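Local coordinates for protein retinol dehydratase (Spodoptera frugiperda, PDB 1FMJ) that dehydrates retinol, probably by way of a sulfated intermediate, on a sulfotransferase-type fold that binds adenosine 3',5'-diphosphate, at residues G317-R320 and D321-E325; E19-K22 and L23-N27; F213-M216 and F217-G220. All coordinates share one frame; numbering follows the deposited sequence.

Interaction 1: G317-R320 and D321-E325; sequences GCWR and DYFDE. With HG (mercury (II) ion), chain E.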
loop_
_atom_site.group_PDB
_atom_site.type_symbol
_atom_site.label_atom_id
_atom_site.label_comp_id
_atom_site.label_asym_id
_atom_site.label_seq_id
_atom_site.Cartn_x
_atom_site.Cartn_y
_atom_site.Cartn_z
ATOM N N GLY A 317 -12.101 13.463 2.296
ATOM C CA GLY A 317 -12.664 14.312 3.333
ATOM C C GLY A 317 -13.548 13.634 4.370
ATOM O O GLY A 317 -14.096 14.306 5.252
ATOM N N CYS A 318 -13.691 12.315 4.292
ATOM C CA CYS A 318 -14.532 11.611 5.257
ATOM C C CYS A 318 -13.897 11.563 6.641
ATOM O O CYS A 318 -14.551 11.186 7.615
ATOM C CB CYS A 318 -14.824 10.188 4.783
ATOM S SG CYS A 318 -15.850 10.097 3.292
ATOM N N TRP A 319 -12.623 11.941 6.729
ATOM C CA TRP A 319 -11.942 11.926 8.013
ATOM C C TRP A 319 -12.696 12.788 9.030
ATOM O O TRP A 319 -12.628 12.540 10.236
ATOM C CB TRP A 319 -10.502 12.429 7.882
ATOM C CG TRP A 319 -10.395 13.865 7.473
ATOM C CD1 TRP A 319 -10.346 14.356 6.196
ATOM C CD2 TRP A 319 -10.329 15.002 8.344
ATOM N NE1 TRP A 319 -10.249 15.726 6.220
ATOM C CE2 TRP A 319 -10.237 16.151 7.524
ATOM C CE3 TRP A 319 -10.341 15.163 9.736
ATOM C CZ2 TRP A 319 -10.152 17.448 8.052
ATOM C CZ3 TRP A 319 -10.257 16.455 10.262
ATOM C CH2 TRP A 319 -10.163 17.579 9.418
ATOM N N ARG A 320 -13.425 13.785 8.544
ATOM C CA ARG A 320 -14.185 14.665 9.434
ATOM C C ARG A 320 -15.247 13.917 10.251
ATOM O O ARG A 320 -15.682 14.397 11.307
ATOM C CB ARG A 320 -14.840 15.792 8.632
ATOM C CG ARG A 320 -13.838 16.773 8.025
ATOM C CD ARG A 320 -14.530 18.020 7.510
ATOM N NE ARG A 320 -13.595 19.056 7.070
ATOM C CZ ARG A 320 -12.775 19.732 7.873
ATOM N NH1 ARG A 320 -12.753 19.487 9.178
ATOM N NH2 ARG A 320 -11.992 20.681 7.376
ATOM N N ASP A 321 -15.660 12.747 9.767
ATOM C CA ASP A 321 -16.655 11.940 10.476
ATOM C C ASP A 321 -16.004 11.046 11.515
ATOM O O ASP A 321 -16.703 10.382 12.278
ATOM C CB ASP A 321 -17.435 11.043 9.515
ATOM C CG ASP A 321 -18.268 11.823 8.532
ATOM O OD1 ASP A 321 -19.010 12.721 8.977
ATOM O OD2 ASP A 321 -18.189 11.533 7.314
ATOM N N TYR A 322 -14.673 11.035 11.550
ATOM C CA TYR A 322 -13.930 10.191 12.483
ATOM C C TYR A 322 -13.064 10.918 13.507
ATOM O O TYR A 322 -12.652 10.325 14.499
ATOM C CB TYR A 322 -13.028 9.223 11.715
ATOM C CG TYR A 322 -13.744 8.165 10.919
ATOM C CD1 TYR A 322 -14.360 8.469 9.711
ATOM C CD2 TYR A 322 -13.776 6.843 11.364
ATOM C CE1 TYR A 322 -14.987 7.481 8.957
ATOM C CE2 TYR A 322 -14.403 5.852 10.626
ATOM C CZ TYR A 322 -15.005 6.171 9.421
ATOM O OH TYR A 322 -15.616 5.181 8.680
ATOM N N PHE A 323 -12.766 12.187 13.257
ATOM C CA PHE A 323 -11.938 12.972 14.169
ATOM C C PHE A 323 -12.773 13.949 14.989
ATOM O O PHE A 323 -13.553 14.730 14.431
ATOM C CB PHE A 323 -10.902 13.778 13.386
ATOM C CG PHE A 323 -9.859 12.947 12.707
ATOM C CD1 PHE A 323 -10.213 11.995 11.759
ATOM C CD2 PHE A 323 -8.511 13.141 12.994
ATOM C CE1 PHE A 323 -9.239 11.247 11.099
ATOM C CE2 PHE A 323 -7.530 12.400 12.345
ATOM C CZ PHE A 323 -7.895 11.449 11.392
ATOM N N ASP A 324 -12.612 13.921 16.306
ATOM C CA ASP A 324 -13.350 14.851 17.141
ATOM C C ASP A 324 -12.582 16.163 17.160
ATOM O O ASP A 324 -11.553 16.290 16.491
ATOM C CB ASP A 324 -13.539 14.295 18.560
ATOM C CG ASP A 324 -12.233 13.949 19.247
ATOM O OD1 ASP A 324 -12.293 13.184 20.226
ATOM O OD2 ASP A 324 -11.164 14.435 18.832
ATOM N N GLU A 325 -13.079 17.145 17.906
ATOM C CA GLU A 325 -12.408 18.432 17.964
ATOM C C GLU A 325 -10.918 18.291 18.290
ATOM O O GLU A 325 -10.067 18.799 17.555
ATOM C CB GLU A 325 -13.104 19.360 18.977
ATOM C CG GLU A 325 -14.140 18.708 19.912
ATOM C CD GLU A 325 -15.359 18.099 19.194
ATOM O OE1 GLU A 325 -15.993 18.768 18.338
ATOM O OE2 GLU A 325 -15.695 16.944 19.510
HETATM HG HG HG E . -18.017 11.442 4.021
#
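The carbonyl oxygen of Trp319 is gripped by two successive backbone amides, showing how a short 3-10 turn can be closed at one atom. Tyr322 N reaches Trp319 O at 2.9 Å from well above the carbonyl plane, whereas Phe323 N lies almost in line with the C=O bond but gives a more bent bond (N-H...O 136°). One residue earlier, Asp321 N donates to Cys318 O, and CD1 of Tyr322 brings its ring edge to the same oxygen at 3.4 Å; the phenol OH is bound by His196. The turn thereby brings Phe323 beside Trp319. The six-membered indole ring turns its edge toward the face of Phe323 in a T-shaped stack, centroids 5.4 Å apart and planes at 89°, with Trp319 CE3 3.7 Å from Phe323 CG. With CG anti to the carbonyl carbon (chi1 -67°), the Phe323 ring comes back over the turn, and its CE1 also meets Trp319 CB at 3.7 Å. With an alanine at Phe323 the ring is gone, and the indole edge would probably lose its facing partner and a gap open toward Val192 and Trp214. On another side of the turn, Cys318 SG holds the mercury ion of this derivative at 2.7 Å, while Arg320 CG lies over one indole face. The Trp319 and Gly317 amides bond to Asp189 of helix 187-200, and Asp324 caps helix 325-338. Gly317 and Trp319 end a stretch matching the RKGxxGxW pattern of cytosolic sulfotransferases, consistent with the side chain of Cys318 lying about 6 Å from the bound adenosine 3',5'-diphosphate.

Interaction 2: E19-K22 and L23-N27; sequences EEDK and LVKAN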
loop_
_atom_site.group_PDB
_atom_site.type_symbol
_atom_site.label_atom_id
_atom_site.label_comp_id
_atom_site.label_asym_id
_atom_site.label_seq_id
_atom_site.Cartn_x
_atom_site.Cartn_y
_atom_site.Cartn_z
ATOM N N GLU A 19 7.708 2.174 25.845
ATOM C CA GLU A 19 6.598 3.069 25.532
ATOM C C GLU A 19 5.951 2.764 24.188
ATOM O O GLU A 19 4.731 2.694 24.082
ATOM C CB GLU A 19 7.062 4.530 25.553
ATOM C CG GLU A 19 5.933 5.524 25.352
ATOM C CD GLU A 19 6.412 6.966 25.350
ATOM O OE1 GLU A 19 7.205 7.328 24.452
ATOM O OE2 GLU A 19 5.993 7.737 26.243
ATOM N N GLU A 20 6.772 2.594 23.159
ATOM C CA GLU A 20 6.267 2.298 21.826
ATOM C C GLU A 20 5.600 0.925 21.834
ATOM O O GLU A 20 4.454 0.772 21.401
ATOM C CB GLU A 20 7.417 2.302 20.816
ATOM C CG GLU A 20 8.233 3.581 20.798
ATOM C CD GLU A 20 9.504 3.442 19.988
ATOM O OE1 GLU A 20 10.258 2.474 20.230
ATOM O OE2 GLU A 20 9.758 4.299 19.116
ATOM N N ASP A 21 6.326 -0.071 22.326
ATOM C CA ASP A 21 5.797 -1.423 22.385
ATOM C C ASP A 21 4.480 -1.436 23.148
ATOM O O ASP A 21 3.599 -2.240 22.863
ATOM C CB ASP A 21 6.796 -2.360 23.069
ATOM C CG ASP A 21 6.380 -3.817 22.983
ATOM O OD1 ASP A 21 6.359 -4.365 21.859
ATOM O OD2 ASP A 21 6.067 -4.417 24.038
ATOM N N LYS A 22 4.330 -0.536 24.112
ATOM C CA LYS A 22 3.099 -0.516 24.880
ATOM C C LYS A 22 1.902 -0.076 24.047
ATOM O O LYS A 22 0.845 -0.709 24.097
ATOM C CB LYS A 22 3.238 0.382 26.114
ATOM C CG LYS A 22 2.117 0.164 27.129
ATOM C CD LYS A 22 2.443 0.772 28.487
ATOM C CE LYS A 22 1.361 0.438 29.515
ATOM N NZ LYS A 22 1.646 1.040 30.843
ATOM N N LEU A 23 2.066 1.004 23.286
ATOM C CA LEU A 23 0.986 1.518 22.451
ATOM C C LEU A 23 0.641 0.565 21.314
ATOM O O LEU A 23 -0.514 0.467 20.901
ATOM C CB LEU A 23 1.356 2.881 21.861
ATOM C CG LEU A 23 0.298 3.471 20.921
ATOM C CD1 LEU A 23 -0.970 3.763 21.717
ATOM C CD2 LEU A 23 0.821 4.745 20.257
ATOM N N VAL A 24 1.643 -0.130 20.796
ATOM C CA VAL A 24 1.387 -1.070 19.715
ATOM C C VAL A 24 0.708 -2.333 20.248
ATOM O O VAL A 24 -0.343 -2.738 19.753
ATOM C CB VAL A 24 2.684 -1.464 18.998
ATOM C CG1 VAL A 24 2.392 -2.517 17.948
ATOM C CG2 VAL A 24 3.309 -0.244 18.359
ATOM N N LYS A 25 1.314 -2.946 21.260
ATOM C CA LYS A 25 0.779 -4.165 21.864
ATOM C C LYS A 25 -0.594 -3.949 22.500
ATOM O O LYS A 25 -1.145 -4.859 23.124
ATOM C CB LYS A 25 1.745 -4.691 22.932
ATOM C CG LYS A 25 3.056 -5.244 22.400
ATOM C CD LYS A 25 2.845 -6.583 21.713
ATOM C CE LYS A 25 4.166 -7.184 21.274
ATOM N NZ LYS A 25 4.919 -6.248 20.403
ATOM N N ALA A 26 -1.138 -2.747 22.344
ATOM C CA ALA A 26 -2.441 -2.414 22.905
ATOM C C ALA A 26 -3.484 -2.250 21.804
ATOM O O ALA A 26 -4.664 -2.036 22.075
ATOM C CB ALA A 26 -2.337 -1.137 23.719
ATOM N N ASN A 27 -3.034 -2.347 20.559
ATOM C CA ASN A 27 -3.914 -2.214 19.407
ATOM C C ASN A 27 -3.672 -3.322 18.392
ATOM O O ASN A 27 -4.593 -3.740 17.692
ATOM C CB ASN A 27 -3.690 -0.866 18.722
ATOM C CG ASN A 27 -4.331 0.282 19.466
ATOM O OD1 ASN A 27 -4.133 0.455 20.677
ATOM N ND2 ASN A 27 -5.102 1.087 18.742
#
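Asp21 and Lys25 form an i to i+4 salt bridge, from Asp21 in helix 18-24 to Lys25 just beyond its last residue, a worked example of charge pairing at a helix end. Lys25 NZ donates to Asp21 OD1 at 2.8 Å, meeting the oxygen on its syn side and 21° out of the carboxylate plane. With Lys25 CG anti to the carbonyl carbon (chi1 -69°), that methylene lies beside the carboxylate, 3.5 Å from Asp21 OD2 and as near to OD1, the oxygen that NZ grips; bends at chi2 and chi4 then bring the ammonium onto it. The same pair is joined through the backbone, Lys25 N to Asp21 O at 2.9 Å. Lys22 contributes its backbone more than its ammonium: its carbonyl oxygen sits 3.2 Å from the methyl CB of Ala26, while its side chain runs out straight from CG to NZ. Leu23 takes up the first helical bond of the contact, its N to Glu19 O at 3.3 Å, and its branched end leads off the turn to pack on Leu221. Glu20, meanwhile, turns to its own partners, Arg14 by a salt bridge and Asn17 N by a hydrogen bond. Asp21 and Lys25 probably offset each other's charge, and side chain and backbone together tie the two residues across the turn.

Interaction 3: F213-M216 and F217-G220; sequences FWEM and FHRG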
loop_
_atom_site.group_PDB
_atom_site.type_symbol
_atom_site.label_atom_id
_atom_site.label_comp_id
_atom_site.label_asym_id
_atom_site.label_seq_id
_atom_site.Cartn_x
_atom_site.Cartn_y
_atom_site.Cartn_z
ATOM N N PHE A 213 -6.057 3.930 16.951
ATOM C CA PHE A 213 -5.370 3.668 15.698
ATOM C C PHE A 213 -4.668 4.953 15.258
ATOM O O PHE A 213 -3.532 4.916 14.784
ATOM C CB PHE A 213 -6.358 3.209 14.623
ATOM C CG PHE A 213 -5.695 2.792 13.340
ATOM C CD1 PHE A 213 -5.123 1.527 13.216
ATOM C CD2 PHE A 213 -5.584 3.681 12.277
ATOM C CE1 PHE A 213 -4.448 1.157 12.050
ATOM C CE2 PHE A 213 -4.908 3.317 11.105
ATOM C CZ PHE A 213 -4.341 2.054 10.996
ATOM N N TRP A 214 -5.350 6.086 15.429
ATOM C CA TRP A 214 -4.798 7.388 15.057
ATOM C C TRP A 214 -3.568 7.765 15.873
ATOM O O TRP A 214 -2.620 8.344 15.341
ATOM C CB TRP A 214 -5.856 8.478 15.203
ATOM C CG TRP A 214 -5.281 9.874 15.208
ATOM C CD1 TRP A 214 -5.178 10.713 16.280
ATOM C CD2 TRP A 214 -4.736 10.583 14.090
ATOM N NE1 TRP A 214 -4.606 11.903 15.900
ATOM C CE2 TRP A 214 -4.325 11.850 14.560
ATOM C CE3 TRP A 214 -4.554 10.269 12.734
ATOM C CZ2 TRP A 214 -3.744 12.809 13.722
ATOM C CZ3 TRP A 214 -3.976 11.219 11.901
ATOM C CH2 TRP A 214 -3.578 12.475 12.399
ATOM N N GLU A 215 -3.588 7.460 17.165
ATOM C CA GLU A 215 -2.447 7.759 18.026
ATOM C C GLU A 215 -1.216 7.047 17.475
ATOM O O GLU A 215 -0.140 7.627 17.347
ATOM C CB GLU A 215 -2.693 7.264 19.451
ATOM C CG GLU A 215 -3.788 7.994 20.220
ATOM C CD GLU A 215 -3.496 9.476 20.392
ATOM O OE1 GLU A 215 -2.298 9.841 20.460
ATOM O OE2 GLU A 215 -4.468 10.267 20.473
ATOM N N MET A 216 -1.401 5.772 17.158
ATOM C CA MET A 216 -0.343 4.922 16.638
ATOM C C MET A 216 0.132 5.412 15.282
ATOM O O MET A 216 1.331 5.618 15.067
ATOM C CB MET A 216 -0.867 3.483 16.544
ATOM C CG MET A 216 0.042 2.479 15.845
ATOM S SD MET A 216 -0.543 0.760 16.093
ATOM C CE MET A 216 -2.322 0.922 15.722
ATOM N N PHE A 217 -0.817 5.622 14.375
ATOM C CA PHE A 217 -0.501 6.072 13.028
ATOM C C PHE A 217 0.232 7.407 12.916
ATOM O O PHE A 217 1.180 7.513 12.141
ATOM C CB PHE A 217 -1.769 6.147 12.186
ATOM C CG PHE A 217 -1.535 6.649 10.796
ATOM C CD1 PHE A 217 -1.064 5.796 9.803
ATOM C CD2 PHE A 217 -1.790 7.971 10.473
ATOM C CE1 PHE A 217 -0.856 6.256 8.506
ATOM C CE2 PHE A 217 -1.583 8.441 9.171
ATOM C CZ PHE A 217 -1.115 7.580 8.192
ATOM N N HIS A 218 -0.194 8.432 13.655
ATOM C CA HIS A 218 0.493 9.723 13.535
ATOM C C HIS A 218 1.786 9.796 14.335
ATOM O O HIS A 218 2.571 10.719 14.154
ATOM C CB HIS A 218 -0.426 10.906 13.898
ATOM C CG HIS A 218 -0.575 11.167 15.366
ATOM N ND1 HIS A 218 -1.192 10.283 16.227
ATOM C CD2 HIS A 218 -0.284 12.265 16.106
ATOM C CE1 HIS A 218 -1.281 10.825 17.429
ATOM N NE2 HIS A 218 -0.738 12.028 17.383
ATOM N N ARG A 219 2.013 8.817 15.203
ATOM C CA ARG A 219 3.233 8.785 15.996
ATOM C C ARG A 219 4.282 7.919 15.308
ATOM O O ARG A 219 5.348 7.652 15.867
ATOM C CB ARG A 219 2.963 8.246 17.403
ATOM C CG ARG A 219 2.404 9.277 18.373
ATOM C CD ARG A 219 2.624 8.821 19.805
ATOM N NE ARG A 219 4.029 8.479 20.043
ATOM C CZ ARG A 219 4.504 7.974 21.181
ATOM N NH1 ARG A 219 3.689 7.753 22.205
ATOM N NH2 ARG A 219 5.795 7.669 21.289
ATOM N N GLY A 220 3.975 7.498 14.086
ATOM C CA GLY A 220 4.894 6.661 13.336
ATOM C C GLY A 220 5.025 5.268 13.924
ATOM O O GLY A 220 6.097 4.651 13.855
HETATM O O HOH W 1 -0.178 11.947 20.554
#
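The indole of Trp214 and the imidazole of His218 lie face against face, almost parallel, with planes only 3° apart. Their overlap is an offset stack: the five-membered indole ring and the imidazole have centroids 4.2 Å apart, and His218 CB continues it over the six-membered ring as a CH-pi contact, 3.8 Å from that centroid. In His218, CG lies between the backbone N and the carbonyl carbon (chi1 81°), which turns ND1 back to donate to Trp214 O at 2.6 Å. That oxygen also accepts the helical bond from His218 N, and the two donors come from opposite faces of the carbonyl plane. This i to i+4 pairing belongs to helix 210-218, which packs against helices 187-200 and 325-338 of the sulfotransferase fold; Gln330 of the latter takes the indole N-H. Glu215 runs beside His218, pointing the same way, with its carboxylate turned 74° from the ring and OE1 at 3.3 Å from His218 CE1. A water donates to Glu215 OE1 and accepts a weak bond from His218 NE2; the carboxylate nearby might favour a protonated imidazole, though the water bond that would suggest it is weak. Arg219 CG, offset toward the rim, lies over the opposite face of the imidazole from the indole. Phe217 turns another way: its CD2 approaches Trp214 CZ3 at 4.2 Å with the phenyl edge leading, its CB rests near Phe213 CE2 at 4.4 Å, and the ring packs on Val190, Ala191 and Trp334.

How the interactions relate
Interaction 3 stands between the other two and touches both. Toward interaction 1, whose centre is about 15 Å from its own, Phe323 CE2 meets Trp214 CE3 at 3.7 Å, extending the aromatic packing from the 3-10 turn to helix 210-218. Toward interaction 2, with centres about 11 Å apart, Leu23 CD2 lies 3.8 Å from Met216 CA, Asn27 CB packs on Met216 CE, and Glu19 forms a long, weak ion pair with Arg219. Interactions 1 and 2 do not meet, their nearest atoms being about 13 Å apart. The Cys318 side chain lies about 6 Å from the nucleotide, whereas that of Phe213 stays about 11 Å from it and about 12 Å from retinol.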